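Local coordinates for glycerol trinitrate reductase (Agrobacterium tumefaciens, PDB 5EPD), which probably acts as an FMN-dependent reductase of the Old Yellow Enzyme family, reducing glycerol trinitrate in xenobiotic degradation and here caught in its FMN-free form, at residues A[73-78]-A[116-121]; A[340-345]-A[373-378]. All blocks are in the same frame, centred on the assembly; numbering follows the deposited sequence.

How the interactions relate
Along the chain, interaction 1 comes first: 73-78 lies on the second strand of the eight-stranded barrel and 116-121 on the third, and their pairing closes the beta-alpha-beta loop that holds helix 97-112. The chain then completes the barrel up to strand 333-336. Only after that does interaction 2 open, where helix 338-342 ends, and it closes when the loop after helix 346-352 returns with 373-378. The two loops therefore follow in series, neither nesting nor crossing. Interaction 1 joins neighbouring strands in the barrel wall; interaction 2 fastens the C-terminal tail to the periphery. Their centres lie about 18 Å apart and their nearest atoms about 6 Å apart, so the two do not touch.

Interaction 1 of 2, residues A[73-78]-A[116-121]; sequences LIISEA and RIVLQL
Ile74 pairs with Ile117 and Ile75 with Val118 where two neighbouring parallel strands of the TIM barrel run side by side, the strands of a beta-alpha-beta unit whose helix is 97-112. Three backbone hydrogen bonds set the register: Ile74 N to Arg116 O (2.9 Å), Val118 N to Ile74 O, and Ser76 N to Val118 O (2.9 Å), the last almost straight at 177°. Ile117 CA adds a CA-H...O contact to Ile74 O.

Apolar packing follows both faces of the sheet, and branched residues suit it because they fill space close to the backbone. On one face Ile74 CB lies 4.1 Å from Ile117 CG1; on the other, Ile75 CG2 meets Gln120 CB. Leu73 reaches across to the neighbouring strand, its CD1 meeting Arg116 CB and Val118 CG2.

Polar side chains take over where the backbone pairing stops. Gln120 extends toward Ala78, its OE1 3.3 Å from Ala78 CB, while its NE2 makes a weak hydrogen bond to Glu194. A serine is short enough to replace a backbone acceptor: set between the backbone N and the carbonyl carbon (chi1 73°), Ser76 OG can both accept from Gln120 N at 3.0 Å and donate to Glu77 O at 2.8 Å.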
loop_
_atom_site.group_PDB
_atom_site.type_symbol
_atom_site.label_atom_id
_atom_site.label_comp_id
_atom_site.label_asym_id
_atom_site.label_seq_id
_atom_site.Cartn_x
_atom_site.Cartn_y
_atom_site.Cartn_z
ATOM N N LEU A 73 -9.281 -1.946 -10.152
ATOM C CA LEU A 73 -9.178 -1.617 -8.731
ATOM C C LEU A 73 -8.052 -0.613 -8.527
ATOM O O LEU A 73 -6.941 -0.778 -9.087
ATOM C CB LEU A 73 -8.888 -2.887 -7.903
ATOM C CG LEU A 73 -8.730 -2.730 -6.378
ATOM C CD1 LEU A 73 -10.044 -2.379 -5.692
ATOM C CD2 LEU A 73 -8.143 -3.983 -5.747
ATOM N N ILE A 74 -8.333 0.424 -7.734
ATOM C CA ILE A 74 -7.308 1.377 -7.313
ATOM C C ILE A 74 -6.922 1.074 -5.882
ATOM O O ILE A 74 -7.792 0.943 -5.016
ATOM C CB ILE A 74 -7.807 2.836 -7.358
ATOM C CG1 ILE A 74 -8.099 3.253 -8.776
ATOM C CG2 ILE A 74 -6.764 3.779 -6.749
ATOM C CD1 ILE A 74 -8.803 4.607 -8.866
ATOM N N ILE A 75 -5.623 0.958 -5.626
ATOM C CA ILE A 75 -5.146 0.965 -4.241
ATOM C C ILE A 75 -4.666 2.382 -3.957
ATOM O O ILE A 75 -3.772 2.905 -4.647
ATOM C CB ILE A 75 -3.949 0.019 -3.958
ATOM C CG1 ILE A 75 -4.078 -1.332 -4.667
ATOM C CG2 ILE A 75 -3.793 -0.152 -2.448
ATOM C CD1 ILE A 75 -5.072 -2.251 -4.008
ATOM N N SER A 76 -5.247 3.014 -2.954
ATOM C CA SER A 76 -4.831 4.370 -2.606
ATOM C C SER A 76 -3.380 4.389 -2.195
ATOM O O SER A 76 -2.796 3.361 -1.817
ATOM C CB SER A 76 -5.587 4.894 -1.400
ATOM O OG SER A 76 -5.121 4.242 -0.212
ATOM N N GLU A 77 -2.838 5.591 -2.265
ATOM C CA GLU A 77 -1.615 5.954 -1.596
ATOM C C GLU A 77 -1.637 5.458 -0.167
ATOM O O GLU A 77 -2.695 5.450 0.499
ATOM C CB GLU A 77 -1.467 7.474 -1.591
ATOM C CG GLU A 77 -2.661 8.220 -0.967
ATOM C CD GLU A 77 -2.742 9.674 -1.434
ATOM O OE1 GLU A 77 -3.590 10.025 -2.303
ATOM O OE2 GLU A 77 -1.947 10.480 -0.910
ATOM N N ALA A 78 -0.472 5.029 0.296
ATOM C CA ALA A 78 -0.299 4.687 1.704
ATOM C C ALA A 78 -0.786 5.853 2.592
ATOM O O ALA A 78 -0.440 7.021 2.350
ATOM C CB ALA A 78 1.160 4.375 1.995
ATOM N N ARG A 116 -13.514 0.959 -8.422
ATOM C CA ARG A 116 -13.305 0.394 -7.075
ATOM C C ARG A 116 -12.050 0.983 -6.452
ATOM O O ARG A 116 -11.063 1.287 -7.143
ATOM C CB ARG A 116 -13.180 -1.129 -7.120
ATOM C CG ARG A 116 -14.375 -1.784 -7.774
ATOM C CD ARG A 116 -15.533 -1.790 -6.795
ATOM N NE ARG A 116 -16.778 -1.294 -7.368
ATOM C CZ ARG A 116 -17.988 -1.510 -6.849
ATOM N NH1 ARG A 116 -18.147 -2.225 -5.740
ATOM N NH2 ARG A 116 -19.061 -0.998 -7.448
ATOM N N ILE A 117 -12.103 1.166 -5.142
ATOM C CA ILE A 117 -10.990 1.763 -4.410
ATOM C C ILE A 117 -10.909 1.220 -2.996
ATOM O O ILE A 117 -11.887 1.208 -2.232
ATOM C CB ILE A 117 -11.016 3.316 -4.421
ATOM C CG1 ILE A 117 -9.679 3.863 -3.902
ATOM C CG2 ILE A 117 -12.212 3.864 -3.636
ATOM C CD1 ILE A 117 -9.606 5.375 -3.967
ATOM N N VAL A 118 -9.705 0.768 -2.690
ATOM C CA VAL A 118 -9.333 0.215 -1.423
ATOM C C VAL A 118 -8.296 1.171 -0.802
ATOM O O VAL A 118 -7.438 1.718 -1.513
ATOM C CB VAL A 118 -8.787 -1.193 -1.699
ATOM C CG1 VAL A 118 -7.823 -1.659 -0.629
ATOM C CG2 VAL A 118 -9.960 -2.149 -1.833
ATOM N N LEU A 119 -8.393 1.399 0.508
ATOM C CA LEU A 119 -7.407 2.230 1.234
ATOM C C LEU A 119 -6.246 1.391 1.818
ATOM O O LEU A 119 -6.450 0.403 2.538
ATOM C CB LEU A 119 -8.108 3.064 2.318
ATOM C CG LEU A 119 -7.267 4.019 3.172
ATOM C CD1 LEU A 119 -8.070 5.189 3.719
ATOM C CD2 LEU A 119 -6.659 3.289 4.351
ATOM N N GLN A 120 -5.016 1.796 1.516
ATOM C CA GLN A 120 -3.847 1.114 2.094
ATOM C C GLN A 120 -3.445 1.716 3.437
ATOM O O GLN A 120 -2.937 2.833 3.503
ATOM C CB GLN A 120 -2.632 1.111 1.147
ATOM C CG GLN A 120 -1.511 0.185 1.617
ATOM C CD GLN A 120 -0.227 0.329 0.837
ATOM O OE1 GLN A 120 0.277 1.426 0.679
ATOM N NE2 GLN A 120 0.326 -0.766 0.392
ATOM N N LEU A 121 -3.673 0.939 4.492
ATOM C CA LEU A 121 -3.353 1.318 5.871
ATOM C C LEU A 121 -1.864 1.250 6.232
ATOM O O LEU A 121 -1.222 0.180 6.126
ATOM C CB LEU A 121 -4.082 0.398 6.846
ATOM C CG LEU A 121 -5.595 0.406 6.714
ATOM C CD1 LEU A 121 -6.148 -0.775 7.504
ATOM C CD2 LEU A 121 -6.172 1.736 7.180
#

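Interaction 2 of 2, residues A[340-345]-A[373-378]; sequences FIANPD and TDYPRF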
loop_
_atom_site.group_PDB
_atom_site.type_symbol
_atom_site.label_atom_id
_atom_site.label_comp_id
_atom_site.label_asym_id
_atom_site.label_seq_id
_atom_site.Cartn_x
_atom_site.Cartn_y
_atom_site.Cartn_z
ATOM N N PHE A 340 0.400 4.404 -14.245
ATOM C CA PHE A 340 -0.855 5.038 -13.860
ATOM C C PHE A 340 -0.670 6.519 -13.485
ATOM O O PHE A 340 -1.628 7.305 -13.556
ATOM C CB PHE A 340 -1.488 4.304 -12.674
ATOM C CG PHE A 340 -2.491 3.273 -13.073
ATOM C CD1 PHE A 340 -3.721 3.654 -13.610
ATOM C CD2 PHE A 340 -2.227 1.922 -12.898
ATOM C CE1 PHE A 340 -4.659 2.702 -13.995
ATOM C CE2 PHE A 340 -3.157 0.974 -13.276
ATOM C CZ PHE A 340 -4.373 1.367 -13.824
ATOM N N ILE A 341 0.537 6.898 -13.041
ATOM C CA ILE A 341 0.832 8.319 -12.796
ATOM C C ILE A 341 0.675 9.113 -14.111
ATOM O O ILE A 341 -0.084 10.098 -14.198
ATOM C CB ILE A 341 2.253 8.536 -12.220
ATOM C CG1 ILE A 341 2.402 7.862 -10.842
ATOM C CG2 ILE A 341 2.553 10.030 -12.118
ATOM C CD1 ILE A 341 3.759 8.063 -10.200
ATOM N N ALA A 342 1.377 8.655 -15.144
ATOM C CA ALA A 342 1.464 9.431 -16.381
ATOM C C ALA A 342 0.329 9.148 -17.396
ATOM O O ALA A 342 0.080 9.963 -18.253
ATOM C CB ALA A 342 2.829 9.220 -17.027
ATOM N N ASN A 343 -0.353 8.013 -17.282
ATOM C CA ASN A 343 -1.462 7.633 -18.198
ATOM C C ASN A 343 -2.767 7.360 -17.435
ATOM O O ASN A 343 -2.975 6.233 -16.956
ATOM C CB ASN A 343 -1.084 6.395 -19.011
ATOM C CG ASN A 343 0.296 6.523 -19.650
ATOM O OD1 ASN A 343 0.431 6.866 -20.835
ATOM N ND2 ASN A 343 1.335 6.300 -18.855
ATOM N N PRO A 344 -3.645 8.383 -17.306
ATOM C CA PRO A 344 -4.913 8.146 -16.575
ATOM C C PRO A 344 -5.803 7.116 -17.281
ATOM O O PRO A 344 -6.604 6.405 -16.633
ATOM C CB PRO A 344 -5.586 9.539 -16.518
ATOM C CG PRO A 344 -4.886 10.373 -17.555
ATOM C CD PRO A 344 -3.485 9.789 -17.726
ATOM N N ASP A 345 -5.635 7.054 -18.604
ATOM C CA ASP A 345 -6.331 6.110 -19.464
ATOM C C ASP A 345 -5.486 4.838 -19.752
ATOM O O ASP A 345 -5.627 4.228 -20.814
ATOM C CB ASP A 345 -6.776 6.821 -20.769
ATOM C CG ASP A 345 -5.614 7.462 -21.538
ATOM O OD1 ASP A 345 -4.620 7.904 -20.916
ATOM O OD2 ASP A 345 -5.708 7.567 -22.787
ATOM N N THR A 373 -2.515 15.859 -12.022
ATOM C CA THR A 373 -3.793 15.785 -12.724
ATOM C C THR A 373 -3.740 16.409 -14.114
ATOM O O THR A 373 -4.760 16.488 -14.779
ATOM C CB THR A 373 -4.892 16.504 -11.936
ATOM O OG1 THR A 373 -4.414 17.794 -11.524
ATOM C CG2 THR A 373 -5.286 15.704 -10.727
ATOM N N ASP A 374 -2.572 16.847 -14.580
ATOM C CA ASP A 374 -2.493 17.444 -15.939
ATOM C C ASP A 374 -1.883 16.509 -17.004
ATOM O O ASP A 374 -1.500 16.940 -18.099
ATOM C CB ASP A 374 -1.731 18.768 -15.890
ATOM C CG ASP A 374 -0.264 18.581 -15.603
ATOM O OD1 ASP A 374 0.148 17.468 -15.160
ATOM O OD2 ASP A 374 0.482 19.563 -15.802
ATOM N N TYR A 375 -1.774 15.227 -16.678
ATOM C CA TYR A 375 -1.333 14.248 -17.660
ATOM C C TYR A 375 -2.464 14.003 -18.677
ATOM O O TYR A 375 -3.527 13.466 -18.317
ATOM C CB TYR A 375 -0.962 12.934 -16.977
ATOM C CG TYR A 375 0.427 12.886 -16.381
ATOM C CD1 TYR A 375 1.547 12.738 -17.194
ATOM C CD2 TYR A 375 0.615 12.957 -15.000
ATOM C CE1 TYR A 375 2.818 12.685 -16.643
ATOM C CE2 TYR A 375 1.876 12.872 -14.438
ATOM C CZ TYR A 375 2.973 12.753 -15.261
ATOM O OH TYR A 375 4.214 12.641 -14.708
ATOM N N PRO A 376 -2.237 14.372 -19.950
ATOM C CA PRO A 376 -3.279 14.146 -20.963
ATOM C C PRO A 376 -3.649 12.666 -21.187
ATOM O O PRO A 376 -2.790 11.783 -21.071
ATOM C CB PRO A 376 -2.619 14.665 -22.239
ATOM C CG PRO A 376 -1.166 14.344 -22.037
ATOM C CD PRO A 376 -0.939 14.702 -20.578
ATOM N N ARG A 377 -4.910 12.429 -21.553
ATOM C CA ARG A 377 -5.319 11.167 -22.205
ATOM C C ARG A 377 -4.712 11.071 -23.618
ATOM O O ARG A 377 -4.133 12.027 -24.121
ATOM C CB ARG A 377 -6.841 11.060 -22.240
ATOM C CG ARG A 377 -7.451 11.030 -20.844
ATOM C CD ARG A 377 -8.963 11.118 -20.855
ATOM N NE ARG A 377 -9.533 9.960 -21.537
ATOM C CZ ARG A 377 -9.846 8.793 -20.971
ATOM N NH1 ARG A 377 -9.673 8.578 -19.667
ATOM N NH2 ARG A 377 -10.347 7.822 -21.731
ATOM N N PHE A 378 -4.845 9.922 -24.270
ATOM C CA PHE A 378 -4.050 9.662 -25.490
ATOM C C PHE A 378 -4.354 10.583 -26.698
ATOM O O PHE A 378 -3.431 11.033 -27.415
ATOM C CB PHE A 378 -4.135 8.182 -25.894
ATOM C CG PHE A 378 -3.574 7.914 -27.253
ATOM C CD1 PHE A 378 -2.223 8.130 -27.512
ATOM C CD2 PHE A 378 -4.402 7.512 -28.298
ATOM C CE1 PHE A 378 -1.689 7.910 -28.776
ATOM C CE2 PHE A 378 -3.874 7.299 -29.569
ATOM C CZ PHE A 378 -2.507 7.490 -29.812
HETATM O O HOH W 1 0.091 11.525 -20.784
#
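Tyr375 lays one face of its ring on Ile341 and Ala342, at the C-terminal end of helix 338-342, so that an irregular C-terminal segment packs on a helix end and the turn after it, outside the TIM barrel wall. Ala342 CA sits over the ring centre in a CH-pi contact, 3.4 Å from the centroid and 13° off the normal. A small residue lets the flat ring come this close, and Ala342 CB touches Tyr375 CE1 at 3.5 Å. Ile341 CG2 lies alongside at Tyr375 CE2 (3.7 Å), while the hydroxyl is held by Asn360 N. The rigid ring of Pro344 offers a compact apolar surface to Tyr375 CB, which packs on Pro344 CD at 4.1 Å; Tyr375 O also touches Pro344 CG.

The carbonyl of Pro376 is linked to the helix end by a water that donates to Pro376 O (2.9 Å) and to Ala342 O (3.0 Å).

Next, Arg377 bends at chi3 (63°), which brings its guanidinium round to lay one face over Asp345 CB, with NH1 at 3.6 Å from that carbon. The charged atoms of this pair are not in contact; the Asp345 carboxylate instead makes a salt bridge to Arg349 through OD1. Its other oxygen holds the last residue of 373-378, as Phe378 N donates to the syn side of Asp345 OD2 at 2.9 Å, 31° out of the carboxylate plane.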